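Local structure of oxalate--CoA ligase (Arabidopsis thaliana, 5IE2) at residues Glu356-Gly361 with Ile395-Thr400; Val341-Ala346 with Val363-Pro368; Pro331-Ser336 with Asp399-Leu404; Glu412-Gly417 with Tyr449-Asn454. The protein is a two-domain enzyme of the AMP-binding (ANL) clan that binds adenosine-5'-triphosphate. All coordinates share one frame; numbering follows the deposited sequence.

Contact 1: residues Glu356-Gly361 with Ile395-Thr400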
loop_
_atom_site.group_PDB
_atom_site.type_symbol
_atom_site.label_atom_id
_atom_site.label_comp_id
_atom_site.label_asym_id
_atom_site.label_seq_id
_atom_site.Cartn_x
_atom_site.Cartn_y
_atom_site.Cartn_z
ATOM N N GLU A 356 -19.302 -11.748 -19.300
ATOM C CA GLU A 356 -18.555 -12.887 -19.809
ATOM C C GLU A 356 -17.085 -12.483 -19.902
ATOM O O GLU A 356 -16.774 -11.287 -19.969
ATOM C CB GLU A 356 -19.098 -13.304 -21.185
ATOM C CG GLU A 356 -20.263 -14.350 -21.176
ATOM C CD GLU A 356 -20.006 -15.593 -20.301
ATOM O OE1 GLU A 356 -19.040 -16.346 -20.578
ATOM O OE2 GLU A 356 -20.768 -15.825 -19.333
ATOM N N PRO A 357 -16.182 -13.469 -19.951
ATOM C CA PRO A 357 -14.777 -13.140 -20.228
ATOM C C PRO A 357 -14.550 -12.187 -21.423
ATOM O O PRO A 357 -15.252 -12.255 -22.450
ATOM C CB PRO A 357 -14.155 -14.511 -20.527
ATOM C CG PRO A 357 -14.913 -15.446 -19.646
ATOM C CD PRO A 357 -16.352 -14.904 -19.650
ATOM N N ASN A 358 -13.548 -11.324 -21.274
ATOM C CA ASN A 358 -13.155 -10.325 -22.282
ATOM C C ASN A 358 -14.224 -9.288 -22.579
ATOM O O ASN A 358 -14.208 -8.625 -23.617
ATOM C CB ASN A 358 -12.703 -11.010 -23.568
ATOM C CG ASN A 358 -11.440 -11.806 -23.336
ATOM O OD1 ASN A 358 -10.458 -11.271 -22.792
ATOM N ND2 ASN A 358 -11.462 -13.087 -23.682
ATOM N N ASN A 359 -15.132 -9.126 -21.641
ATOM C CA ASN A 359 -16.061 -8.008 -21.677
ATOM C C ASN A 359 -15.824 -7.114 -20.474
ATOM O O ASN A 359 -15.843 -7.591 -19.341
ATOM C CB ASN A 359 -17.504 -8.516 -21.681
ATOM C CG ASN A 359 -17.878 -9.148 -23.008
ATOM O OD1 ASN A 359 -17.671 -10.350 -23.231
ATOM N ND2 ASN A 359 -18.414 -8.348 -23.891
ATOM N N LYS A 360 -15.639 -5.824 -20.723
ATOM C CA LYS A 360 -15.278 -4.885 -19.669
ATOM C C LYS A 360 -16.474 -4.558 -18.805
ATOM O O LYS A 360 -17.626 -4.654 -19.259
ATOM C CB LYS A 360 -14.716 -3.612 -20.285
ATOM C CG LYS A 360 -13.464 -3.873 -21.130
ATOM C CD LYS A 360 -13.015 -2.617 -21.885
ATOM C CE LYS A 360 -11.816 -2.886 -22.817
ATOM N NZ LYS A 360 -12.087 -3.913 -23.889
ATOM N N GLY A 361 -16.194 -4.151 -17.579
ATOM C CA GLY A 361 -17.203 -3.696 -16.636
ATOM C C GLY A 361 -16.528 -3.303 -15.329
ATOM O O GLY A 361 -15.284 -3.286 -15.215
ATOM N N ILE A 395 -12.538 -0.184 -13.797
ATOM C CA ILE A 395 -12.974 -0.937 -14.943
ATOM C C ILE A 395 -11.885 -1.961 -15.308
ATOM O O ILE A 395 -10.671 -1.641 -15.362
ATOM C CB ILE A 395 -13.245 -0.013 -16.139
ATOM C CG1 ILE A 395 -14.347 1.014 -15.783
ATOM C CG2 ILE A 395 -13.584 -0.823 -17.382
ATOM C CD1 ILE A 395 -15.688 0.310 -15.448
ATOM N N GLY A 396 -12.340 -3.175 -15.573
ATOM C CA GLY A 396 -11.458 -4.257 -15.980
ATOM C C GLY A 396 -12.187 -5.377 -16.712
ATOM O O GLY A 396 -13.399 -5.314 -16.996
ATOM N N TYR A 397 -11.434 -6.411 -17.082
ATOM C CA TYR A 397 -12.076 -7.614 -17.627
ATOM C C TYR A 397 -11.225 -8.822 -17.246
ATOM O O TYR A 397 -10.041 -8.681 -16.964
ATOM C CB TYR A 397 -12.257 -7.522 -19.161
ATOM C CG TYR A 397 -10.937 -7.394 -19.902
ATOM C CD1 TYR A 397 -10.256 -8.529 -20.346
ATOM C CD2 TYR A 397 -10.366 -6.145 -20.127
ATOM C CE1 TYR A 397 -9.042 -8.425 -21.019
ATOM C CE2 TYR A 397 -9.144 -6.026 -20.781
ATOM C CZ TYR A 397 -8.486 -7.172 -21.233
ATOM O OH TYR A 397 -7.280 -7.060 -21.904
ATOM N N PHE A 398 -11.862 -9.987 -17.210
ATOM C CA PHE A 398 -11.189 -11.267 -17.042
ATOM C C PHE A 398 -10.921 -11.862 -18.406
ATOM O O PHE A 398 -11.816 -11.879 -19.263
ATOM C CB PHE A 398 -12.053 -12.254 -16.254
ATOM C CG PHE A 398 -12.046 -11.967 -14.763
ATOM C CD1 PHE A 398 -10.875 -12.113 -14.028
ATOM C CD2 PHE A 398 -13.205 -11.574 -14.115
ATOM C CE1 PHE A 398 -10.847 -11.864 -12.668
ATOM C CE2 PHE A 398 -13.174 -11.294 -12.734
ATOM C CZ PHE A 398 -11.983 -11.435 -12.025
ATOM N N ASP A 399 -9.711 -12.404 -18.577
ATOM C CA ASP A 399 -9.441 -13.175 -19.768
ATOM C C ASP A 399 -9.957 -14.605 -19.514
ATOM O O ASP A 399 -10.512 -14.889 -18.432
ATOM C CB ASP A 399 -7.942 -13.120 -20.163
ATOM C CG ASP A 399 -7.009 -13.715 -19.138
ATOM O OD1 ASP A 399 -7.406 -14.633 -18.386
ATOM O OD2 ASP A 399 -5.817 -13.293 -19.120
ATOM N N THR A 400 -9.780 -15.514 -20.468
ATOM C CA THR A 400 -10.377 -16.862 -20.327
ATOM C C THR A 400 -9.616 -17.746 -19.322
ATOM O O THR A 400 -10.129 -18.785 -18.940
ATOM C CB THR A 400 -10.467 -17.571 -21.696
ATOM O OG1 THR A 400 -9.192 -17.502 -22.305
ATOM C CG2 THR A 400 -11.448 -16.844 -22.598
HETATM O O HOH W 1 -14.696 -9.814 -18.113
HETATM O O HOH W 2 -8.598 -14.738 -23.475
#

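Contact 2: residues Val341-Ala346 with Val363-Pro368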
loop_
_atom_site.group_PDB
_atom_site.type_symbol
_atom_site.label_atom_id
_atom_site.label_comp_id
_atom_site.label_asym_id
_atom_site.label_seq_id
_atom_site.Cartn_x
_atom_site.Cartn_y
_atom_site.Cartn_z
ATOM N N VAL A 341 -7.774 -13.515 -4.762
ATOM C CA VAL A 341 -7.185 -14.356 -3.715
ATOM C C VAL A 341 -8.113 -14.304 -2.493
ATOM O O VAL A 341 -8.239 -13.266 -1.882
ATOM C CB VAL A 341 -5.764 -13.885 -3.322
ATOM C CG1 VAL A 341 -5.135 -14.785 -2.164
ATOM C CG2 VAL A 341 -4.841 -13.876 -4.535
ATOM N N GLY A 342 -8.759 -15.428 -2.168
ATOM C CA GLY A 342 -9.517 -15.540 -0.931
ATOM C C GLY A 342 -10.787 -14.697 -0.857
ATOM O O GLY A 342 -11.273 -14.432 0.222
ATOM N N GLN A 343 -11.289 -14.252 -2.008
ATOM C CA GLN A 343 -12.493 -13.451 -2.080
ATOM C C GLN A 343 -13.107 -13.605 -3.430
ATOM O O GLN A 343 -12.451 -14.049 -4.372
ATOM C CB GLN A 343 -12.208 -11.985 -1.804
ATOM C CG GLN A 343 -11.179 -11.389 -2.823
ATOM C CD GLN A 343 -10.440 -10.186 -2.222
ATOM O OE1 GLN A 343 -10.934 -9.062 -2.279
ATOM N NE2 GLN A 343 -9.268 -10.432 -1.623
ATOM N N GLU A 344 -14.400 -13.276 -3.521
ATOM C CA GLU A 344 -15.091 -13.266 -4.789
ATOM C C GLU A 344 -14.876 -11.993 -5.545
ATOM O O GLU A 344 -14.767 -10.918 -4.963
ATOM C CB GLU A 344 -16.597 -13.444 -4.564
ATOM C CG GLU A 344 -16.933 -14.765 -3.922
ATOM C CD GLU A 344 -18.426 -14.883 -3.651
ATOM O OE1 GLU A 344 -19.141 -15.190 -4.606
ATOM O OE2 GLU A 344 -18.835 -14.674 -2.496
ATOM N N MET A 345 -14.874 -12.120 -6.855
ATOM C CA MET A 345 -14.691 -10.954 -7.698
ATOM C C MET A 345 -15.514 -11.150 -8.976
ATOM O O MET A 345 -15.566 -12.258 -9.541
ATOM C CB MET A 345 -13.211 -10.781 -8.035
ATOM C CG MET A 345 -12.962 -9.551 -8.830
ATOM S SD MET A 345 -11.167 -9.444 -9.176
ATOM C CE MET A 345 -10.470 -9.598 -7.470
ATOM N N ALA A 346 -16.157 -10.093 -9.447
ATOM C CA ALA A 346 -17.004 -10.211 -10.623
ATOM C C ALA A 346 -16.927 -8.928 -11.427
ATOM O O ALA A 346 -16.620 -7.894 -10.876
ATOM C CB ALA A 346 -18.389 -10.470 -10.207
ATOM N N VAL A 363 -15.154 -3.749 -11.660
ATOM C CA VAL A 363 -14.733 -4.820 -10.765
ATOM C C VAL A 363 -15.487 -4.680 -9.442
ATOM O O VAL A 363 -15.458 -3.594 -8.846
ATOM C CB VAL A 363 -13.202 -4.746 -10.514
ATOM C CG1 VAL A 363 -12.772 -5.898 -9.626
ATOM C CG2 VAL A 363 -12.453 -4.773 -11.853
ATOM N N CYS A 364 -16.175 -5.747 -9.001
ATOM C CA CYS A 364 -16.829 -5.790 -7.678
ATOM C C CYS A 364 -16.265 -6.967 -6.882
ATOM O O CYS A 364 -15.976 -8.012 -7.467
ATOM C CB CYS A 364 -18.359 -5.963 -7.807
ATOM S SG CYS A 364 -19.027 -4.583 -8.835
ATOM N N ILE A 365 -16.140 -6.787 -5.571
ATOM C CA ILE A 365 -15.534 -7.809 -4.723
ATOM C C ILE A 365 -16.433 -8.152 -3.545
ATOM O O ILE A 365 -17.290 -7.374 -3.140
ATOM C CB ILE A 365 -14.157 -7.358 -4.179
ATOM C CG1 ILE A 365 -14.304 -6.126 -3.276
ATOM C CG2 ILE A 365 -13.258 -7.031 -5.406
ATOM C CD1 ILE A 365 -12.905 -5.617 -2.676
ATOM N N ARG A 366 -16.193 -9.328 -2.986
ATOM C CA ARG A 366 -16.912 -9.704 -1.795
ATOM C C ARG A 366 -16.076 -10.640 -0.986
ATOM O O ARG A 366 -15.668 -11.696 -1.483
ATOM C CB ARG A 366 -18.226 -10.366 -2.157
ATOM C CG ARG A 366 -18.923 -10.876 -0.879
ATOM C CD ARG A 366 -19.534 -12.261 -1.296
ATOM N NE ARG A 366 -20.891 -12.052 -1.470
ATOM C CZ ARG A 366 -21.868 -12.848 -1.951
ATOM N NH1 ARG A 366 -21.754 -14.072 -2.506
ATOM N NH2 ARG A 366 -23.055 -12.290 -1.874
ATOM N N GLY A 367 -15.883 -10.312 0.282
ATOM C CA GLY A 367 -15.053 -11.197 1.103
ATOM C C GLY A 367 -14.812 -10.658 2.492
ATOM O O GLY A 367 -15.105 -9.498 2.776
ATOM N N PRO A 368 -14.236 -11.488 3.391
ATOM C CA PRO A 368 -14.094 -11.040 4.768
ATOM C C PRO A 368 -12.978 -9.997 4.968
ATOM O O PRO A 368 -12.862 -9.456 6.059
ATOM C CB PRO A 368 -13.766 -12.336 5.543
ATOM C CG PRO A 368 -13.118 -13.246 4.525
ATOM C CD PRO A 368 -13.867 -12.892 3.206
#

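Contact 3: residues Pro331-Ser336 with Asp399-Leu404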
loop_
_atom_site.group_PDB
_atom_site.type_symbol
_atom_site.label_atom_id
_atom_site.label_comp_id
_atom_site.label_asym_id
_atom_site.label_seq_id
_atom_site.Cartn_x
_atom_site.Cartn_y
_atom_site.Cartn_z
ATOM N N PRO A 331 1.438 -19.019 -14.601
ATOM C CA PRO A 331 2.216 -17.921 -15.214
ATOM C C PRO A 331 1.909 -16.567 -14.581
ATOM O O PRO A 331 0.866 -16.437 -13.927
ATOM C CB PRO A 331 1.768 -17.926 -16.677
ATOM C CG PRO A 331 0.365 -18.573 -16.632
ATOM C CD PRO A 331 0.399 -19.560 -15.507
ATOM N N HIS A 332 2.801 -15.593 -14.743
ATOM C CA HIS A 332 2.430 -14.238 -14.419
ATOM C C HIS A 332 2.384 -13.471 -15.735
ATOM O O HIS A 332 3.255 -13.647 -16.594
ATOM C CB HIS A 332 3.380 -13.624 -13.395
ATOM C CG HIS A 332 4.832 -13.691 -13.764
ATOM N ND1 HIS A 332 5.584 -14.836 -13.611
ATOM C CD2 HIS A 332 5.686 -12.734 -14.202
ATOM C CE1 HIS A 332 6.839 -14.588 -13.954
ATOM N NE2 HIS A 332 6.931 -13.315 -14.309
ATOM N N LYS A 333 1.342 -12.669 -15.909
ATOM C CA LYS A 333 1.030 -12.045 -17.194
ATOM C C LYS A 333 1.299 -10.555 -17.145
ATOM O O LYS A 333 0.668 -9.841 -16.362
ATOM C CB LYS A 333 -0.460 -12.265 -17.572
ATOM C CG LYS A 333 -0.873 -13.705 -17.795
ATOM C CD LYS A 333 -2.236 -13.795 -18.395
ATOM C CE LYS A 333 -2.707 -15.267 -18.506
ATOM N NZ LYS A 333 -3.934 -15.295 -19.400
ATOM N N PRO A 334 2.220 -10.079 -17.994
ATOM C CA PRO A 334 2.447 -8.641 -18.077
ATOM C C PRO A 334 1.150 -7.947 -18.455
ATOM O O PRO A 334 0.395 -8.479 -19.259
ATOM C CB PRO A 334 3.531 -8.511 -19.175
ATOM C CG PRO A 334 4.195 -9.885 -19.209
ATOM C CD PRO A 334 3.052 -10.844 -18.949
ATOM N N GLY A 335 0.845 -6.804 -17.839
ATOM C CA GLY A 335 -0.378 -6.096 -18.173
ATOM C C GLY A 335 -1.574 -6.571 -17.325
ATOM O O GLY A 335 -2.661 -5.985 -17.391
ATOM N N SER A 336 -1.359 -7.615 -16.533
ATOM C CA SER A 336 -2.455 -8.248 -15.740
ATOM C C SER A 336 -2.154 -8.217 -14.262
ATOM O O SER A 336 -0.957 -8.274 -13.851
ATOM C CB SER A 336 -2.669 -9.703 -16.173
ATOM O OG SER A 336 -3.636 -10.346 -15.334
ATOM N N ASP A 399 -9.711 -12.404 -18.577
ATOM C CA ASP A 399 -9.441 -13.175 -19.768
ATOM C C ASP A 399 -9.957 -14.605 -19.514
ATOM O O ASP A 399 -10.512 -14.889 -18.432
ATOM C CB ASP A 399 -7.942 -13.120 -20.163
ATOM C CG ASP A 399 -7.009 -13.715 -19.138
ATOM O OD1 ASP A 399 -7.406 -14.633 -18.386
ATOM O OD2 ASP A 399 -5.817 -13.293 -19.120
ATOM N N THR A 400 -9.780 -15.514 -20.468
ATOM C CA THR A 400 -10.377 -16.862 -20.327
ATOM C C THR A 400 -9.616 -17.746 -19.322
ATOM O O THR A 400 -10.129 -18.785 -18.940
ATOM C CB THR A 400 -10.467 -17.571 -21.696
ATOM O OG1 THR A 400 -9.192 -17.502 -22.305
ATOM C CG2 THR A 400 -11.448 -16.844 -22.598
ATOM N N ASP A 401 -8.432 -17.322 -18.870
ATOM C CA ASP A 401 -7.720 -18.001 -17.750
ATOM C C ASP A 401 -8.151 -17.471 -16.392
ATOM O O ASP A 401 -7.660 -17.941 -15.364
ATOM C CB ASP A 401 -6.192 -17.854 -17.866
ATOM C CG ASP A 401 -5.632 -18.529 -19.119
ATOM O OD1 ASP A 401 -6.103 -19.641 -19.485
ATOM O OD2 ASP A 401 -4.760 -17.920 -19.770
ATOM N N GLY A 402 -9.052 -16.491 -16.371
ATOM C CA GLY A 402 -9.500 -15.910 -15.120
ATOM C C GLY A 402 -8.540 -14.868 -14.565
ATOM O O GLY A 402 -8.617 -14.507 -13.378
ATOM N N TYR A 403 -7.626 -14.380 -15.409
ATOM C CA TYR A 403 -6.722 -13.306 -14.984
ATOM C C TYR A 403 -7.367 -11.942 -15.245
ATOM O O TYR A 403 -7.913 -11.726 -16.309
ATOM C CB TYR A 403 -5.378 -13.369 -15.741
ATOM C CG TYR A 403 -4.423 -14.412 -15.250
ATOM C CD1 TYR A 403 -3.138 -14.044 -14.823
ATOM C CD2 TYR A 403 -4.776 -15.762 -15.236
ATOM C CE1 TYR A 403 -2.218 -14.997 -14.355
ATOM C CE2 TYR A 403 -3.853 -16.734 -14.777
ATOM C CZ TYR A 403 -2.582 -16.344 -14.371
ATOM O OH TYR A 403 -1.678 -17.298 -13.900
ATOM N N LEU A 404 -7.272 -11.024 -14.282
ATOM C CA LEU A 404 -7.873 -9.711 -14.406
ATOM C C LEU A 404 -6.904 -8.754 -15.112
ATOM O O LEU A 404 -5.718 -8.718 -14.813
ATOM C CB LEU A 404 -8.269 -9.182 -13.011
ATOM C CG LEU A 404 -8.766 -7.747 -12.835
ATOM C CD1 LEU A 404 -10.065 -7.563 -13.613
ATOM C CD2 LEU A 404 -8.966 -7.442 -11.347
#

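Contact 4: residues Glu412-Gly417 with Tyr449-Asn454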
loop_
_atom_site.group_PDB
_atom_site.type_symbol
_atom_site.label_atom_id
_atom_site.label_comp_id
_atom_site.label_asym_id
_atom_site.label_seq_id
_atom_site.Cartn_x
_atom_site.Cartn_y
_atom_site.Cartn_z
ATOM N N GLU A 412 -11.208 8.197 -14.596
ATOM C CA GLU A 412 -9.992 8.568 -15.316
ATOM C C GLU A 412 -9.990 8.186 -16.778
ATOM O O GLU A 412 -9.130 8.683 -17.517
ATOM C CB GLU A 412 -8.763 7.941 -14.642
ATOM C CG GLU A 412 -8.351 8.743 -13.428
ATOM C CD GLU A 412 -7.118 8.209 -12.727
ATOM O OE1 GLU A 412 -6.505 7.204 -13.197
ATOM O OE2 GLU A 412 -6.771 8.805 -11.686
ATOM N N LEU A 413 -10.934 7.331 -17.211
ATOM C CA LEU A 413 -10.996 6.938 -18.618
ATOM C C LEU A 413 -11.299 8.167 -19.458
ATOM O O LEU A 413 -12.081 9.047 -19.048
ATOM C CB LEU A 413 -12.047 5.877 -18.874
ATOM C CG LEU A 413 -11.888 4.565 -18.085
ATOM C CD1 LEU A 413 -12.962 3.557 -18.505
ATOM C CD2 LEU A 413 -10.521 3.975 -18.325
ATOM N N ILE A 414 -10.715 8.232 -20.643
ATOM C CA ILE A 414 -10.841 9.436 -21.456
ATOM C C ILE A 414 -11.869 9.265 -22.544
ATOM O O ILE A 414 -11.732 8.426 -23.426
ATOM C CB ILE A 414 -9.464 9.806 -22.024
ATOM C CG1 ILE A 414 -8.502 10.030 -20.875
ATOM C CG2 ILE A 414 -9.554 11.031 -22.905
ATOM C CD1 ILE A 414 -7.064 10.166 -21.297
ATOM N N ASN A 415 -12.943 10.038 -22.482
ATOM C CA ASN A 415 -14.013 9.820 -23.438
ATOM C C ASN A 415 -13.915 10.768 -24.644
ATOM O O ASN A 415 -14.478 11.869 -24.648
ATOM C CB ASN A 415 -15.368 9.944 -22.747
ATOM C CG ASN A 415 -16.494 9.374 -23.593
ATOM O OD1 ASN A 415 -16.324 9.134 -24.797
ATOM N ND2 ASN A 415 -17.650 9.141 -22.970
ATOM N N ARG A 416 -13.200 10.311 -25.671
ATOM C CA ARG A 416 -12.907 11.111 -26.853
ATOM C C ARG A 416 -13.883 10.807 -27.983
ATOM O O ARG A 416 -13.758 9.794 -28.680
ATOM C CB ARG A 416 -11.469 10.871 -27.308
ATOM C CG ARG A 416 -11.075 11.719 -28.525
ATOM C CD ARG A 416 -9.608 11.482 -28.934
ATOM N NE ARG A 416 -9.134 12.334 -30.042
ATOM C CZ ARG A 416 -9.419 12.115 -31.325
ATOM N NH1 ARG A 416 -10.236 11.130 -31.660
ATOM N NH2 ARG A 416 -8.925 12.900 -32.274
ATOM N N GLY A 417 -14.898 11.657 -28.137
ATOM C CA GLY A 417 -15.860 11.477 -29.194
ATOM C C GLY A 417 -16.540 10.124 -29.213
ATOM O O GLY A 417 -16.766 9.544 -30.280
ATOM N N TYR A 449 -14.237 16.980 -29.103
ATOM C CA TYR A 449 -14.449 15.573 -28.752
ATOM C C TYR A 449 -14.970 15.376 -27.337
ATOM O O TYR A 449 -15.228 14.236 -26.914
ATOM C CB TYR A 449 -13.155 14.773 -28.920
ATOM C CG TYR A 449 -12.658 14.736 -30.339
ATOM C CD1 TYR A 449 -11.530 15.451 -30.711
ATOM C CD2 TYR A 449 -13.309 13.990 -31.299
ATOM C CE1 TYR A 449 -11.064 15.413 -31.982
ATOM C CE2 TYR A 449 -12.851 13.964 -32.600
ATOM C CZ TYR A 449 -11.725 14.677 -32.934
ATOM O OH TYR A 449 -11.263 14.664 -34.236
ATOM N N GLY A 450 -15.097 16.475 -26.596
ATOM C CA GLY A 450 -15.531 16.420 -25.211
ATOM C C GLY A 450 -14.322 16.280 -24.307
ATOM O O GLY A 450 -14.039 17.148 -23.485
ATOM N N GLU A 451 -13.606 15.166 -24.448
ATOM C CA GLU A 451 -12.341 14.988 -23.749
ATOM C C GLU A 451 -11.258 14.604 -24.759
ATOM O O GLU A 451 -11.548 14.026 -25.803
ATOM C CB GLU A 451 -12.488 13.942 -22.642
ATOM C CG GLU A 451 -13.463 14.367 -21.562
ATOM C CD GLU A 451 -13.841 13.247 -20.600
ATOM O OE1 GLU A 451 -14.814 13.445 -19.826
ATOM O OE2 GLU A 451 -13.180 12.182 -20.596
ATOM N N GLU A 452 -10.022 14.962 -24.448
ATOM C CA GLU A 452 -8.888 14.623 -25.282
ATOM C C GLU A 452 -7.818 14.045 -24.370
ATOM O O GLU A 452 -7.827 14.264 -23.172
ATOM C CB GLU A 452 -8.403 15.871 -26.044
ATOM C CG GLU A 452 -7.276 15.678 -27.068
ATOM C CD GLU A 452 -7.559 14.553 -28.060
ATOM O OE1 GLU A 452 -7.129 13.408 -27.775
ATOM O OE2 GLU A 452 -8.207 14.795 -29.107
ATOM N N ILE A 453 -6.900 13.286 -24.934
ATOM C CA ILE A 453 -5.782 12.792 -24.159
ATOM C C ILE A 453 -4.542 13.680 -24.366
ATOM O O ILE A 453 -4.219 14.049 -25.502
ATOM C CB ILE A 453 -5.442 11.332 -24.527
ATOM C CG1 ILE A 453 -4.171 10.887 -23.810
ATOM C CG2 ILE A 453 -5.346 11.166 -26.074
ATOM C CD1 ILE A 453 -3.988 9.379 -23.833
ATOM N N ASN A 454 -3.893 14.002 -23.244
ATOM C CA ASN A 454 -2.582 14.635 -23.191
ATOM C C ASN A 454 -1.646 13.779 -22.343
ATOM O O ASN A 454 -2.079 12.821 -21.713
ATOM C CB ASN A 454 -2.672 16.034 -22.592
ATOM C CG ASN A 454 -3.226 17.071 -23.546
ATOM O OD1 ASN A 454 -3.750 16.773 -24.619
ATOM N ND2 ASN A 454 -3.105 18.313 -23.145
#

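Contact 1: residues Glu356-Gly361 with Ile395-Thr400
The Y397 ring is met by two side chains of residues 356-361, N358 and K360, and both approaches to it are oblique. N358 brings its amide oxygen OD1 to 3.6 Å from Y397 CE1, with amide and ring planes inclined at 50°. On the other flank K360 runs alongside the ring, and its CG lies 4.0 Å from Y397 CD2. H405, on the next strand, stacks on the same ring. The first torsion of Y397 places CG between backbone N and carbonyl carbon (chi1 61°), and its CB meets the N359 carbonyl oxygen.

Beneath the side chains the backbones pair antiparallel, but with gaps. G361 and G396 form a hydrogen-bonded pair: G396 N gives to G361 O at 3.0 Å, nearly along the C=O axis (168°), and G361 N returns a bond to G396 O at 3.1 Å. At the far end N358 N donates to F398 O at 2.7 Å, just inside the type II turn E356-N359. Between these two places a water substitutes for direct strand bonds. It accepts from F398 N at 3.0 Å and donates to E356 O and, at 2.8 Å, to N359 O, so it has three protein partners.

This is a surface contact in which the loop preceding strand 361-366 is zipped onto strand 394-398. On the other side of that strand, I395 and Y397 pair through their backbones with strand 404-409, and the F398 ring leads away to touch M345 and I347 of strand 344-348.

Contact 2: residues Val341-Ala346 with Val363-Pro368
This is a regular antiparallel strand pair, two strands consecutive in the chain and joined by a long loop, lying in the curled antiparallel sheet of the AMP-binding domain, partly buried. The axes of 344-346 and 363-366 run 4.6 Å apart at 160°. Four backbone bonds tie them, two at each hydrogen-bonded pair, E344 with R366 and A346 with C364. The straightest runs from C364 N to A346 O, 2.9 Å long with 170° at the hydrogen, while R366 N reaches E344 O from above the carbonyl plane.

M345 and I365 form the non-hydrogen-bonded pair between them. Their side chains share a face, where M345, with CG anti to the backbone N, crosses V363 obliquely and sets CG 3.7 Å from V363 CG1. On the face of E344 and R366 these two side chains lie side by side. R366 NH1 forms a salt bridge with E344 OE2 at 3.0 Å, in the guanidinium plane, although the place of OE2 is less sure in the model. R366 NH2 has a second partner in F387 O.

Beyond the E344-R366 pair, Q343 CB sits 3.5 Å from R366 O, beside G367, which has no side chain to obstruct it. Q343 NE2 turns back to V341 O at 3.0 Å, nearly linear at 170°, and also donates to L320 O.

Strand 389-392 flanks 361-366 on its other side and sends W389 against E344, A346 and R366; M345 and I365 face strand 319-323, and helix 184-198 covers V341 and Q343.

Contact 3: residues Pro331-Ser336 with Asp399-Leu404
K333 stretches its chain obliquely over one face of the Y403 ring. CE stands over the ring centre, 3.8 Å from the centroid and 11° off the normal, a CH-pi contact. NZ continues beyond it to 4.6 Å from the centroid, an off-centre cation-pi contact. All torsions beyond CB are extended, and this carries the ammonium past the ring to two carboxylates.

NZ forms salt bridges with D399 OD2 and D401 OD2, each 2.8 Å from it. D399 meets the lysine tip to tip, its oxygen approached from above the carboxylate plane, whereas D401 comes in at about a right angle and uses the anti lone pair of OD2. Two negative charges around one ammonium should keep the lysine protonated. D399 is itself fixed: OD1 accepts Y403 N at 3.0 Å, and OD2 is shared with H405 NE2. The lysine thus clamps the first and third residues of the type I turn D399-G402.

At the ring edge Y403 OH donates to P331 O at 2.7 Å, in the carbonyl plane and on a lone pair, which anchors the far tip of the ring. S336 OG lies in the ring plane, 3.5 Å from Y403 CB. It donates to L404 O at 2.7 Å, from above the carbonyl plane, and accepts from G338 N.

The contact pins the loop between strands 319-323 and 339-340 onto the turn linking 394-398 to 404-409. N324 touches Y403, and its OD1 accepts K333 N, while L404 leads away to Y312 of strand 308-314 and to M345 and I347 of strand 344-348.

Contact 4: residues Glu412-Gly417 with Tyr449-Asn454
Y449 O is held by two backbone donors. G417 N reaches it at 2.9 Å, in the carbonyl plane and on a lone pair, and E451 N adds a weak second bond at 3.1 Å from within its own segment. N415 N gives a nearly straight bond (176°) to E451 OE2, 2.9 Å away, meeting the carboxylate from above its plane.

The R416 chain is extended from CG to NE, and its guanidinium lies flat on the Y449 ring, with centres 3.8 Å apart and planes at 24°, so CZ stands over the ring face in a cation-pi stack. At the guanidinium edge NE donates to the syn lone pair of E452 OE2 at 2.8 Å, a salt bridge. E452 OE1 takes I453 N on its anti lone pair at 2.9 Å, so both carboxylate oxygens are engaged, which should limit rotation of the group.

The setting is the C-terminal domain of an AMP-binding enzyme. Strand 414-416, paired with 419-421 in a small antiparallel hairpin, crosses strand 450-454 at 114°. Strand 450-459 is the middle of a three-stranded sheet, between 436-446 and 487-489.

Among the buried side chains, I414 crosses I453 at about a right angle, CD1 3.8 Å from CB, beside P423 and V426 of helix 423-430. E451 O is buried without a hydrogen-bonding partner; R416 CA approaches it at 3.4 Å through a CH...O contact.

Contacts 1, 2 and 3 gather around one curled sheet, while contact 4 sits apart in the C-terminal domain, meeting them where I395 of contact 1 packs on L413. Contact 1 lies at the surface; contacts 2, 3 and 4 are partly buried. Contacts 1 and 2 share the sheet of strands 361-366 and 394-398; V363 of contact 2 packs on L404 of contact 3, and contacts 1 and 3 share D399 and T400. Their chemistry differs: contact 2 is a regular strand pair, contact 1 an irregular one completed by water, contact 3 rests on a lysine with two aspartates and an aromatic ring, and contact 4 on an arginine stack with a salt bridge.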